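Local coordinates for protein N-acetylglucosamine 2-epimerase (Xylella fastidiosa, PDB 3GT5) that probably acts as a sugar isomerase of the N-acylglucosamine 2-epimerase family, though its own substrate is not established, at residues H50-T55 / H111-A116; F117-Y122 / L183-A188; N175-E180 / D376-G381; Q250-K255 / Y308-A313. One frame throughout, in Å; residues are numbered along the deposited sequence.

Contact 1 of 4, residues H50-T55 / H111-A116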
loop_
_atom_site.group_PDB
_atom_site.type_symbol
_atom_site.label_atom_id
_atom_site.label_comp_id
_atom_site.label_asym_id
_atom_site.label_seq_id
_atom_site.Cartn_x
_atom_site.Cartn_y
_atom_site.Cartn_z
ATOM N N HIS A 50 -8.411 9.650 9.276
ATOM C CA HIS A 50 -7.148 8.997 9.387
ATOM C C HIS A 50 -6.223 9.450 8.269
ATOM O O HIS A 50 -6.606 9.468 7.073
ATOM C CB HIS A 50 -7.323 7.468 9.301
ATOM C CG HIS A 50 -6.170 6.703 9.864
ATOM N ND1 HIS A 50 -4.898 6.718 9.304
ATOM C CD2 HIS A 50 -6.079 5.952 10.986
ATOM C CE1 HIS A 50 -4.098 5.940 10.021
ATOM N NE2 HIS A 50 -4.787 5.478 11.061
ATOM N N LEU A 51 -4.982 9.737 8.647
ATOM C CA LEU A 51 -4.000 10.194 7.661
ATOM C C LEU A 51 -3.851 9.220 6.507
ATOM O O LEU A 51 -3.697 9.664 5.384
ATOM C CB LEU A 51 -2.632 10.431 8.324
ATOM C CG LEU A 51 -1.521 10.969 7.453
ATOM C CD1 LEU A 51 -1.843 12.371 6.902
ATOM C CD2 LEU A 51 -0.216 10.955 8.288
ATOM N N VAL A 52 -3.873 7.912 6.764
ATOM C CA VAL A 52 -3.676 6.907 5.696
ATOM C C VAL A 52 -4.846 6.997 4.669
ATOM O O VAL A 52 -4.595 6.883 3.473
ATOM C CB VAL A 52 -3.436 5.441 6.279
ATOM C CG1 VAL A 52 -3.390 4.354 5.140
ATOM C CG2 VAL A 52 -2.091 5.392 7.085
ATOM N N SER A 53 -6.084 7.180 5.110
ATOM C CA SER A 53 -7.191 7.419 4.140
ATOM C C SER A 53 -7.090 8.760 3.395
ATOM O O SER A 53 -7.288 8.829 2.146
ATOM C CB SER A 53 -8.567 7.229 4.784
ATOM O OG SER A 53 -8.832 5.852 4.920
ATOM N N SER A 54 -6.796 9.831 4.127
ATOM C CA SER A 54 -6.674 11.166 3.515
ATOM C C SER A 54 -5.664 11.150 2.355
ATOM O O SER A 54 -5.899 11.735 1.289
ATOM C CB SER A 54 -6.238 12.239 4.543
ATOM O OG SER A 54 -7.252 12.493 5.499
ATOM N N THR A 55 -4.538 10.498 2.555
ATOM C CA THR A 55 -3.514 10.394 1.503
ATOM C C THR A 55 -3.872 9.380 0.400
ATOM O O THR A 55 -3.656 9.646 -0.795
ATOM C CB THR A 55 -2.157 10.087 2.138
ATOM O OG1 THR A 55 -2.256 8.909 2.955
ATOM C CG2 THR A 55 -1.653 11.273 2.966
ATOM N N HIS A 111 4.235 9.062 12.565
ATOM C CA HIS A 111 4.479 7.740 12.022
ATOM C C HIS A 111 5.170 7.826 10.695
ATOM O O HIS A 111 4.694 8.477 9.798
ATOM C CB HIS A 111 3.144 7.014 11.850
ATOM C CG HIS A 111 2.625 6.440 13.117
ATOM N ND1 HIS A 111 3.167 5.317 13.706
ATOM C CD2 HIS A 111 1.606 6.836 13.915
ATOM C CE1 HIS A 111 2.492 5.036 14.807
ATOM N NE2 HIS A 111 1.538 5.944 14.957
ATOM N N CYS A 112 6.292 7.146 10.553
ATOM C CA CYS A 112 6.959 7.038 9.256
ATOM C C CYS A 112 6.004 6.467 8.202
ATOM O O CYS A 112 6.064 6.863 7.038
ATOM C CB CYS A 112 8.171 6.134 9.380
ATOM S SG CYS A 112 9.194 6.307 7.900
ATOM N N TYR A 113 5.154 5.518 8.609
ATOM C CA TYR A 113 4.158 4.947 7.705
ATOM C C TYR A 113 3.296 6.059 7.086
ATOM O O TYR A 113 3.037 6.065 5.872
ATOM C CB TYR A 113 3.320 3.939 8.501
ATOM C CG TYR A 113 2.381 3.092 7.681
ATOM C CD1 TYR A 113 2.654 1.741 7.418
ATOM C CD2 TYR A 113 1.193 3.660 7.155
ATOM C CE1 TYR A 113 1.795 0.982 6.679
ATOM C CE2 TYR A 113 0.352 2.910 6.419
ATOM C CZ TYR A 113 0.646 1.577 6.175
ATOM O OH TYR A 113 -0.208 0.794 5.435
ATOM N N GLY A 114 2.889 7.004 7.928
ATOM C CA GLY A 114 2.176 8.229 7.527
ATOM C C GLY A 114 2.909 9.072 6.520
ATOM O O GLY A 114 2.366 9.419 5.460
ATOM N N LEU A 115 4.174 9.360 6.790
ATOM C CA LEU A 115 4.983 10.126 5.857
ATOM C C LEU A 115 5.211 9.449 4.489
ATOM O O LEU A 115 5.387 10.149 3.493
ATOM C CB LEU A 115 6.324 10.497 6.500
ATOM C CG LEU A 115 6.111 11.428 7.694
ATOM C CD1 LEU A 115 7.416 11.515 8.460
ATOM C CD2 LEU A 115 5.659 12.782 7.156
ATOM N N ALA A 116 5.273 8.103 4.433
ATOM C CA ALA A 116 5.364 7.391 3.152
ATOM C C ALA A 116 4.127 7.763 2.316
ATOM O O ALA A 116 4.250 8.154 1.132
ATOM C CB ALA A 116 5.425 5.911 3.371
#

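Contact 2 of 4, residues F117-Y122 / L183-A188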
loop_
_atom_site.group_PDB
_atom_site.type_symbol
_atom_site.label_atom_id
_atom_site.label_comp_id
_atom_site.label_asym_id
_atom_site.label_seq_id
_atom_site.Cartn_x
_atom_site.Cartn_y
_atom_site.Cartn_z
ATOM N N PHE A 117 2.966 7.679 2.953
ATOM C CA PHE A 117 1.700 8.029 2.296
ATOM C C PHE A 117 1.564 9.491 1.923
ATOM O O PHE A 117 1.105 9.814 0.845
ATOM C CB PHE A 117 0.494 7.378 2.956
ATOM C CG PHE A 117 0.369 5.949 2.575
ATOM C CD1 PHE A 117 -0.185 5.586 1.330
ATOM C CD2 PHE A 117 0.960 4.919 3.334
ATOM C CE1 PHE A 117 -0.201 4.286 0.911
ATOM C CE2 PHE A 117 0.923 3.586 2.885
ATOM C CZ PHE A 117 0.357 3.271 1.676
ATOM N N VAL A 118 2.070 10.373 2.755
ATOM C CA VAL A 118 2.158 11.785 2.393
ATOM C C VAL A 118 3.051 12.000 1.171
ATOM O O VAL A 118 2.645 12.718 0.225
ATOM C CB VAL A 118 2.639 12.590 3.613
ATOM C CG1 VAL A 118 3.065 14.041 3.188
ATOM C CG2 VAL A 118 1.526 12.646 4.755
ATOM N N MET A 119 4.247 11.367 1.145
ATOM C CA MET A 119 5.176 11.434 -0.024
ATOM C C MET A 119 4.491 10.923 -1.299
ATOM O O MET A 119 4.565 11.543 -2.370
ATOM C CB MET A 119 6.507 10.728 0.229
ATOM C CG MET A 119 7.471 10.835 -0.929
ATOM S SD MET A 119 8.091 12.587 -1.287
ATOM C CE MET A 119 9.650 12.511 -0.330
ATOM N N LEU A 120 3.761 9.823 -1.171
ATOM C CA LEU A 120 3.017 9.287 -2.286
ATOM C C LEU A 120 1.934 10.270 -2.761
ATOM O O LEU A 120 1.816 10.492 -3.995
ATOM C CB LEU A 120 2.376 7.948 -1.896
ATOM C CG LEU A 120 1.588 7.267 -3.020
ATOM C CD1 LEU A 120 2.517 6.833 -4.178
ATOM C CD2 LEU A 120 0.789 6.048 -2.497
ATOM N N ALA A 121 1.178 10.866 -1.831
ATOM C CA ALA A 121 0.118 11.819 -2.213
ATOM C C ALA A 121 0.748 13.031 -2.951
ATOM O O ALA A 121 0.224 13.533 -3.966
ATOM C CB ALA A 121 -0.702 12.288 -1.006
ATOM N N TYR A 122 1.854 13.538 -2.427
ATOM C CA TYR A 122 2.493 14.705 -3.077
ATOM C C TYR A 122 3.053 14.332 -4.458
ATOM O O TYR A 122 2.982 15.156 -5.398
ATOM C CB TYR A 122 3.594 15.292 -2.182
ATOM C CG TYR A 122 3.120 15.959 -0.900
ATOM C CD1 TYR A 122 1.821 16.489 -0.753
ATOM C CD2 TYR A 122 3.997 16.126 0.179
ATOM C CE1 TYR A 122 1.399 17.077 0.425
ATOM C CE2 TYR A 122 3.583 16.776 1.351
ATOM C CZ TYR A 122 2.290 17.260 1.461
ATOM O OH TYR A 122 1.868 17.872 2.621
ATOM N N LEU A 183 9.691 5.510 -5.380
ATOM C CA LEU A 183 9.500 5.198 -6.779
ATOM C C LEU A 183 8.513 6.163 -7.445
ATOM O O LEU A 183 8.782 6.678 -8.543
ATOM C CB LEU A 183 9.060 3.750 -6.967
ATOM C CG LEU A 183 10.097 2.669 -6.689
ATOM C CD1 LEU A 183 9.442 1.262 -6.504
ATOM C CD2 LEU A 183 11.176 2.660 -7.773
ATOM N N ALA A 184 7.375 6.419 -6.795
ATOM C CA ALA A 184 6.406 7.409 -7.287
ATOM C C ALA A 184 7.024 8.815 -7.421
ATOM O O ALA A 184 6.756 9.527 -8.402
ATOM C CB ALA A 184 5.208 7.459 -6.385
ATOM N N ALA A 185 7.853 9.196 -6.438
ATOM C CA ALA A 185 8.504 10.521 -6.397
ATOM C C ALA A 185 9.449 10.648 -7.598
ATOM O O ALA A 185 9.533 11.732 -8.243
ATOM C CB ALA A 185 9.256 10.703 -5.068
ATOM N N TYR A 186 10.176 9.562 -7.875
ATOM C CA TYR A 186 11.071 9.515 -9.031
ATOM C C TYR A 186 10.295 9.639 -10.337
ATOM O O TYR A 186 10.680 10.393 -11.236
ATOM C CB TYR A 186 11.873 8.231 -9.067
ATOM C CG TYR A 186 12.638 8.025 -10.357
ATOM C CD1 TYR A 186 13.741 8.807 -10.653
ATOM C CD2 TYR A 186 12.245 7.055 -11.294
ATOM C CE1 TYR A 186 14.450 8.628 -11.857
ATOM C CE2 TYR A 186 12.967 6.870 -12.485
ATOM C CZ TYR A 186 14.056 7.661 -12.749
ATOM O OH TYR A 186 14.768 7.445 -13.918
ATOM N N GLU A 187 9.203 8.890 -10.430
ATOM C CA GLU A 187 8.391 8.883 -11.644
ATOM C C GLU A 187 7.821 10.273 -11.890
ATOM O O GLU A 187 7.749 10.727 -13.043
ATOM C CB GLU A 187 7.268 7.844 -11.529
ATOM C CG GLU A 187 7.738 6.419 -11.588
ATOM C CD GLU A 187 6.652 5.419 -11.257
ATOM O OE1 GLU A 187 5.582 5.807 -10.729
ATOM O OE2 GLU A 187 6.874 4.214 -11.520
ATOM N N ALA A 188 7.473 10.970 -10.827
ATOM C CA ALA A 188 6.858 12.322 -10.916
ATOM C C ALA A 188 7.866 13.432 -11.189
ATOM O O ALA A 188 7.559 14.342 -11.943
ATOM C CB ALA A 188 6.085 12.621 -9.689
#

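Contact 3 of 4, residues N175-E180 / D376-G381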
loop_
_atom_site.group_PDB
_atom_site.type_symbol
_atom_site.label_atom_id
_atom_site.label_comp_id
_atom_site.label_asym_id
_atom_site.label_seq_id
_atom_site.Cartn_x
_atom_site.Cartn_y
_atom_site.Cartn_z
ATOM N N ASN A 175 9.077 1.153 5.734
ATOM C CA ASN A 175 10.158 1.176 4.762
ATOM C C ASN A 175 9.711 0.668 3.405
ATOM O O ASN A 175 10.136 1.157 2.354
ATOM C CB ASN A 175 11.353 0.417 5.340
ATOM C CG ASN A 175 12.096 1.268 6.347
ATOM O OD1 ASN A 175 12.827 2.169 5.958
ATOM N ND2 ASN A 175 11.880 1.018 7.666
ATOM N N MET A 176 8.843 -0.346 3.415
ATOM C CA MET A 176 8.232 -0.887 2.189
ATOM C C MET A 176 7.372 0.169 1.479
ATOM O O MET A 176 7.530 0.406 0.261
ATOM C CB MET A 176 7.375 -2.115 2.530
ATOM C CG MET A 176 6.851 -2.895 1.330
ATOM S SD MET A 176 5.557 -4.194 1.789
ATOM C CE MET A 176 4.363 -3.051 2.382
ATOM N N HIS A 177 6.498 0.842 2.241
ATOM C CA HIS A 177 5.698 1.913 1.664
ATOM C C HIS A 177 6.544 3.099 1.278
ATOM O O HIS A 177 6.194 3.799 0.336
ATOM C CB HIS A 177 4.518 2.272 2.538
ATOM C CG HIS A 177 3.494 1.184 2.560
ATOM N ND1 HIS A 177 2.752 0.863 1.442
ATOM C CD2 HIS A 177 3.133 0.304 3.525
ATOM C CE1 HIS A 177 1.959 -0.157 1.729
ATOM N NE2 HIS A 177 2.163 -0.504 2.987
ATOM N N MET A 178 7.625 3.354 2.012
ATOM C CA MET A 178 8.536 4.433 1.632
ATOM C C MET A 178 9.260 4.099 0.313
ATOM O O MET A 178 9.470 4.981 -0.492
ATOM C CB MET A 178 9.536 4.779 2.751
ATOM C CG MET A 178 10.242 6.149 2.551
ATOM S SD MET A 178 9.146 7.588 2.523
ATOM C CE MET A 178 8.784 7.594 4.282
ATOM N N CYS A 179 9.617 2.839 0.074
ATOM C CA CYS A 179 10.221 2.436 -1.210
ATOM C C CYS A 179 9.229 2.738 -2.341
ATOM O O CYS A 179 9.584 3.365 -3.354
ATOM C CB CYS A 179 10.655 0.960 -1.183
ATOM S SG CYS A 179 11.216 0.278 -2.728
ATOM N N GLU A 180 7.967 2.336 -2.142
ATOM C CA GLU A 180 6.880 2.642 -3.067
ATOM C C GLU A 180 6.729 4.149 -3.328
ATOM O O GLU A 180 6.590 4.556 -4.513
ATOM C CB GLU A 180 5.578 2.078 -2.472
ATOM C CG GLU A 180 4.306 2.451 -3.186
ATOM C CD GLU A 180 3.050 2.144 -2.310
ATOM O OE1 GLU A 180 3.210 1.823 -1.090
ATOM O OE2 GLU A 180 1.894 2.225 -2.803
ATOM N N ASP A 376 -9.497 1.253 -1.289
ATOM C CA ASP A 376 -9.205 0.475 -2.508
ATOM C C ASP A 376 -8.033 1.032 -3.355
ATOM O O ASP A 376 -7.918 0.772 -4.558
ATOM C CB ASP A 376 -10.496 0.264 -3.343
ATOM C CG ASP A 376 -11.398 -0.805 -2.727
ATOM O OD1 ASP A 376 -11.338 -1.966 -3.184
ATOM O OD2 ASP A 376 -12.115 -0.488 -1.775
ATOM N N TYR A 377 -7.176 1.815 -2.717
ATOM C CA TYR A 377 -5.834 2.111 -3.231
ATOM C C TYR A 377 -5.109 0.821 -3.609
ATOM O O TYR A 377 -4.507 0.741 -4.679
ATOM C CB TYR A 377 -5.033 3.000 -2.215
ATOM C CG TYR A 377 -3.575 2.565 -2.009
ATOM C CD1 TYR A 377 -2.532 3.091 -2.782
ATOM C CD2 TYR A 377 -3.270 1.645 -1.061
ATOM C CE1 TYR A 377 -1.195 2.700 -2.562
ATOM C CE2 TYR A 377 -1.981 1.238 -0.826
ATOM C CZ TYR A 377 -0.949 1.739 -1.575
ATOM O OH TYR A 377 0.303 1.255 -1.273
ATOM N N HIS A 378 -5.204 -0.238 -2.796
ATOM C CA HIS A 378 -4.509 -1.459 -3.134
ATOM C C HIS A 378 -5.107 -2.146 -4.360
ATOM O O HIS A 378 -4.344 -2.714 -5.162
ATOM C CB HIS A 378 -4.547 -2.506 -2.012
ATOM C CG HIS A 378 -3.625 -2.250 -0.879
ATOM N ND1 HIS A 378 -2.275 -2.507 -0.943
ATOM C CD2 HIS A 378 -3.868 -1.812 0.380
ATOM C CE1 HIS A 378 -1.726 -2.256 0.233
ATOM N NE2 HIS A 378 -2.668 -1.824 1.051
ATOM N N THR A 379 -6.444 -2.143 -4.511
ATOM C CA THR A 379 -7.040 -2.907 -5.597
ATOM C C THR A 379 -6.973 -2.153 -6.933
ATOM O O THR A 379 -6.582 -2.701 -7.965
ATOM C CB THR A 379 -8.470 -3.323 -5.233
ATOM O OG1 THR A 379 -9.278 -2.148 -5.057
ATOM C CG2 THR A 379 -8.418 -4.092 -3.946
ATOM N N MET A 380 -7.370 -0.896 -6.914
ATOM C CA MET A 380 -7.195 -0.031 -8.087
ATOM C C MET A 380 -5.734 0.162 -8.450
ATOM O O MET A 380 -5.379 0.113 -9.633
ATOM C CB MET A 380 -7.867 1.327 -7.883
ATOM C CG MET A 380 -9.436 1.309 -7.929
ATOM S SD MET A 380 -10.276 2.957 -7.857
ATOM C CE MET A 380 -9.925 3.356 -6.109
ATOM N N GLY A 381 -4.886 0.338 -7.454
ATOM C CA GLY A 381 -3.431 0.405 -7.677
ATOM C C GLY A 381 -2.821 -0.815 -8.371
ATOM O O GLY A 381 -1.946 -0.681 -9.227
#

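Contact 4 of 4, residues Q250-K255 / Y308-A313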
loop_
_atom_site.group_PDB
_atom_site.type_symbol
_atom_site.label_atom_id
_atom_site.label_comp_id
_atom_site.label_asym_id
_atom_site.label_seq_id
_atom_site.Cartn_x
_atom_site.Cartn_y
_atom_site.Cartn_z
ATOM N N GLN A 250 5.314 -10.072 1.055
ATOM C CA GLN A 250 6.350 -10.712 0.262
ATOM C C GLN A 250 6.070 -10.414 -1.218
ATOM O O GLN A 250 6.988 -10.102 -1.996
ATOM C CB GLN A 250 6.450 -12.222 0.517
ATOM C CG GLN A 250 6.352 -12.612 1.970
ATOM C CD GLN A 250 7.371 -11.935 2.848
ATOM O OE1 GLN A 250 8.558 -11.901 2.494
ATOM N NE2 GLN A 250 6.947 -11.474 4.023
ATOM N N THR A 251 4.796 -10.574 -1.604
ATOM C CA THR A 251 4.404 -10.330 -2.994
ATOM C C THR A 251 4.457 -8.845 -3.336
ATOM O O THR A 251 4.856 -8.472 -4.449
ATOM C CB THR A 251 3.072 -10.968 -3.351
ATOM O OG1 THR A 251 2.012 -10.333 -2.613
ATOM C CG2 THR A 251 3.155 -12.515 -3.055
ATOM N N GLU A 252 4.068 -8.001 -2.388
ATOM C CA GLU A 252 4.187 -6.551 -2.586
ATOM C C GLU A 252 5.628 -6.162 -2.826
ATOM O O GLU A 252 5.906 -5.331 -3.697
ATOM C CB GLU A 252 3.631 -5.813 -1.382
ATOM C CG GLU A 252 3.573 -4.300 -1.509
ATOM C CD GLU A 252 2.616 -3.617 -0.522
ATOM O OE1 GLU A 252 1.970 -4.271 0.369
ATOM O OE2 GLU A 252 2.487 -2.371 -0.599
ATOM N N TRP A 253 6.555 -6.724 -2.062
ATOM C CA TRP A 253 7.984 -6.472 -2.338
ATOM C C TRP A 253 8.400 -6.990 -3.724
ATOM O O TRP A 253 9.199 -6.347 -4.431
ATOM C CB TRP A 253 8.859 -7.097 -1.254
ATOM C CG TRP A 253 9.155 -6.198 -0.123
ATOM C CD1 TRP A 253 8.757 -6.338 1.180
ATOM C CD2 TRP A 253 9.908 -4.983 -0.185
ATOM N NE1 TRP A 253 9.213 -5.289 1.927
ATOM C CE2 TRP A 253 9.949 -4.454 1.123
ATOM C CE3 TRP A 253 10.560 -4.292 -1.229
ATOM C CZ2 TRP A 253 10.603 -3.235 1.436
ATOM C CZ3 TRP A 253 11.220 -3.089 -0.912
ATOM C CH2 TRP A 253 11.253 -2.595 0.404
ATOM N N ALA A 254 7.905 -8.164 -4.118
ATOM C CA ALA A 254 8.207 -8.702 -5.434
ATOM C C ALA A 254 7.800 -7.698 -6.523
ATOM O O ALA A 254 8.568 -7.447 -7.482
ATOM C CB ALA A 254 7.544 -10.046 -5.665
ATOM N N LYS A 255 6.630 -7.098 -6.360
ATOM C CA LYS A 255 6.153 -6.053 -7.269
ATOM C C LYS A 255 7.078 -4.830 -7.264
ATOM O O LYS A 255 7.470 -4.315 -8.329
ATOM C CB LYS A 255 4.732 -5.664 -6.886
ATOM C CG LYS A 255 4.048 -4.636 -7.814
ATOM C CD LYS A 255 2.878 -3.901 -7.157
ATOM C CE LYS A 255 3.331 -2.929 -6.110
ATOM N NZ LYS A 255 2.217 -2.490 -5.321
ATOM N N TYR A 308 -7.778 -11.361 3.000
ATOM C CA TYR A 308 -7.847 -9.930 2.951
ATOM C C TYR A 308 -7.740 -9.470 1.494
ATOM O O TYR A 308 -6.959 -9.971 0.697
ATOM C CB TYR A 308 -6.691 -9.314 3.717
ATOM C CG TYR A 308 -6.881 -9.239 5.219
ATOM C CD1 TYR A 308 -7.003 -8.032 5.852
ATOM C CD2 TYR A 308 -6.874 -10.399 6.009
ATOM C CE1 TYR A 308 -7.146 -7.959 7.238
ATOM C CE2 TYR A 308 -7.018 -10.331 7.389
ATOM C CZ TYR A 308 -7.122 -9.118 7.993
ATOM O OH TYR A 308 -7.272 -9.043 9.364
ATOM N N PHE A 309 -8.417 -8.391 1.213
ATOM C CA PHE A 309 -8.471 -7.818 -0.132
ATOM C C PHE A 309 -7.071 -7.521 -0.694
ATOM O O PHE A 309 -6.725 -7.958 -1.789
ATOM C CB PHE A 309 -9.363 -6.554 -0.150
ATOM C CG PHE A 309 -8.753 -5.301 0.455
ATOM C CD1 PHE A 309 -8.443 -4.211 -0.343
ATOM C CD2 PHE A 309 -8.536 -5.189 1.847
ATOM C CE1 PHE A 309 -7.889 -3.065 0.204
ATOM C CE2 PHE A 309 -7.941 -4.060 2.383
ATOM C CZ PHE A 309 -7.647 -2.983 1.558
ATOM N N TRP A 310 -6.272 -6.825 0.109
ATOM C CA TRP A 310 -5.008 -6.268 -0.369
ATOM C C TRP A 310 -3.967 -7.344 -0.621
ATOM O O TRP A 310 -3.103 -7.235 -1.507
ATOM C CB TRP A 310 -4.490 -5.203 0.589
ATOM C CG TRP A 310 -3.989 -5.709 1.940
ATOM C CD1 TRP A 310 -4.681 -5.750 3.095
ATOM C CD2 TRP A 310 -2.677 -6.204 2.230
ATOM N NE1 TRP A 310 -3.887 -6.264 4.107
ATOM C CE2 TRP A 310 -2.642 -6.512 3.610
ATOM C CE3 TRP A 310 -1.528 -6.405 1.458
ATOM C CZ2 TRP A 310 -1.512 -7.011 4.245
ATOM C CZ3 TRP A 310 -0.383 -6.929 2.082
ATOM C CH2 TRP A 310 -0.390 -7.224 3.474
ATOM N N VAL A 311 -4.041 -8.442 0.146
ATOM C CA VAL A 311 -3.176 -9.617 -0.102
ATOM C C VAL A 311 -3.362 -10.242 -1.494
ATOM O O VAL A 311 -2.407 -10.540 -2.197
ATOM C CB VAL A 311 -3.376 -10.670 1.039
ATOM C CG1 VAL A 311 -2.494 -11.877 0.835
ATOM C CG2 VAL A 311 -3.059 -9.957 2.405
ATOM N N GLN A 312 -4.615 -10.381 -1.901
ATOM C CA GLN A 312 -4.892 -10.908 -3.202
ATOM C C GLN A 312 -4.438 -9.918 -4.291
ATOM O O GLN A 312 -3.867 -10.327 -5.283
ATOM C CB GLN A 312 -6.381 -11.219 -3.348
ATOM C CG GLN A 312 -7.095 -11.779 -2.127
ATOM C CD GLN A 312 -6.424 -12.960 -1.444
ATOM O OE1 GLN A 312 -5.972 -13.898 -2.088
ATOM N NE2 GLN A 312 -6.407 -12.934 -0.114
ATOM N N ALA A 313 -4.714 -8.641 -4.069
ATOM C CA ALA A 313 -4.446 -7.568 -5.066
ATOM C C ALA A 313 -2.916 -7.418 -5.317
ATOM O O ALA A 313 -2.456 -7.334 -6.436
ATOM C CB ALA A 313 -5.087 -6.250 -4.569
#

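Contact 1 of 4, residues H50-T55 / H111-A116
The Tyr113 ring is met at its edge, near its own plane, by the CG2 methyl of Val52, which stands 3.5 Å from CE2 of Tyr113. The same methyl lies 3.7 Å from CD2 of Tyr113, so it sits against that side of the ring, with the two side chains crossing at about a right angle. More rings gather round this tyrosine: Phe240 packs edge-to-face with it, and Phe117 and His177 also touch it. The imidazole of His50 is likewise used at its edge. Its ND1 accepts the backbone N-H of Val52 at 3.0 Å, with the nitrogen 3° out of the ring plane, and so caps the start of helix 51-68; Trp98 meets this imidazole edge-to-face.

Beside the tyrosine, Leu51 reaches the other backbone directly. Its CG is anti to the backbone N (chi1 -177°), which carries CD2 across to 3.7 Å from CA of Gly114. With no side chain at Gly114, the methyl rests on bare helix backbone, and the CA atoms of Val52 and Gly114 approach to 6.3 Å. The interface is thus apolar and buried, and close packing of the first turns of both helices holds it together.

Both helices begin at the end of a strand of the same five-stranded antiparallel sheet, 48-50 and 104-111. Helix 71-88 backs Leu51 through His88, helix 172-189 covers Tyr113 and Cys112, and Ser53 is hydrogen-bonded to the backbone of Gly373. The contact therefore joins neighbouring helices of the α/α barrel at their sheet-bearing end.

Contact 2 of 4, residues F117-Y122 / L183-A188
Ala184, Ala185 and Leu120 bury the most surface here, with Met119 close behind. The CB of Ala184 points at the opposing helix and meets CD1 of Leu120 at 3.5 Å, a firm methyl-to-methyl contact. In Leu120, chi1 of -178° swings CG away from the backbone N and brings the end of the side chain toward the partner although its first bond runs alongside. One residue further along, the CB of Ala185 also faces the opposing helix, but SD of Met119 comes no nearer to it than 4.4 Å, a looser touch. With only methyls on one side, the helices can pack closely: the CA atoms of Leu120 and Ala184 are 6.3 Å apart.

Helix 133-147 closes one flank, where Met137 touches both Met119 and Ala185, and Leu120 also packs on Phe59 of helix 51-68. Ser123, one turn after Met119, continues the interface by packing on both alanines. Polar fastening between the two helices comes further along, in a salt bridge from Glu187 to Lys127; Glu187 is also hydrogen-bonded to Tyr263 of helix 247-263.

The interface itself is purely apolar, so it depends on close fit rather than on directional bonds.

Contact 3 of 4, residues N175-E180 / D376-G381
Tyr377 and Glu180 form the tight part of this contact: the phenol OH gives its hydrogen bond to OE2 of Glu180 at 2.4 Å, a length so short that its exact value is doubtful. The two side chains come from opposite directions, and the carboxylate is nearly coplanar with the phenol ring (29° between planes), with OE2 at the ring edge. An extended Glu180 chain bridges part of the gap between the short helical segments 175-180 and 377-381, whose axes approach no closer than 15.4 Å. The second oxygen is held as well. ND1 of His177 donates to OE1 of Glu180 at 2.7 Å, in a nearly straight bond lying close to the imidazole plane, which probably limits rotation of the carboxylate.

The approach of the histidines to the opposite helix is looser. OH of Tyr377 lies 3.7 Å from ND1 of His177, at the imidazole edge, and CE1 of His177 only grazes CE1 of His378 at 4.5 Å. His378 is steadied by other means: the CE2 atom of Tyr377 sits 3.5 Å above the centre of its ring, and its ND1 is hydrogen-bonded to Glu314. Met176 CE covers part of one His177 face.

The chemistry is that of a carboxylate accepting from both Tyr377 and His177, among aromatic rings. Such bonding would orient the imidazole and leave its NE2 pointing away from the carboxylate, within a polar cluster near the centre of the barrel.

Contact 4 of 4, residues Q250-K255 / Y308-A313
Glu252 and Trp310 approach each other across two helices of an α/α barrel, 247-263 and 309-326, and make the closest approach between 250-255 and 308-313. OE1 of Glu252 comes within 3.9 Å of CZ3 of Trp310, with the side chains at about a right angle and the carboxylate tilted 62° from the indole. The glutamate chain is extended throughout and carries the carboxylate over to the indole, and Glu314 and His177 also touch this glutamate. Beside it, OG1 of Thr251 stays 4.4 Å from the carbonyl O of Val311, too far to bond.

Polar links between the helices lie just beyond these residues. The hydroxyl of Ser315 is hydrogen-bonded both to OG1 of Thr251 and to the carbonyl O of Val311, thus spanning that gap, and Lys255 forms a salt bridge with Glu314. Within 308-313, the NE2 of Gln312 donates to the carbonyl O of Tyr308 at 3.1 Å, from above the carbonyl plane, and ties the side chain back to the N-cap residue just before the helix.

Aromatic packing sets the indole. His249 and His378 both meet the Trp310 ring, which places it at the inner side of the barrel beside the central polar cluster. Neighbours within its own segment brace it too: CE2 of Phe309 lies in the indole plane at its edge, while the CG2 methyl of Val311 sits 3.6 Å above the centre of the Trp310 ring.

Overall arrangement
Contact 3 is the hub: its centre lies about 2 Å from that of the chain, and the centres of contacts 1, 2 and 4 lie about 11, 11 and 9 Å from its own. Contacts 1 and 2 share helix 112-127, contacts 2 and 3 helix 172-189. Phe117 of contact 2 brings CZ to 3.4 Å from ND1 of His177, while CE1 of Tyr113 in contact 1 is 3.5 Å from CD2 of His177. From contact 4, OE2 of Glu252 reaches 3.3 Å from CE1 of His177, and CB of Trp310 packs on CG of His378. Contact 4 touches neither contact 1 nor contact 2. The groups converge on the barrel centre, probably the substrate pocket, as in related epimerases.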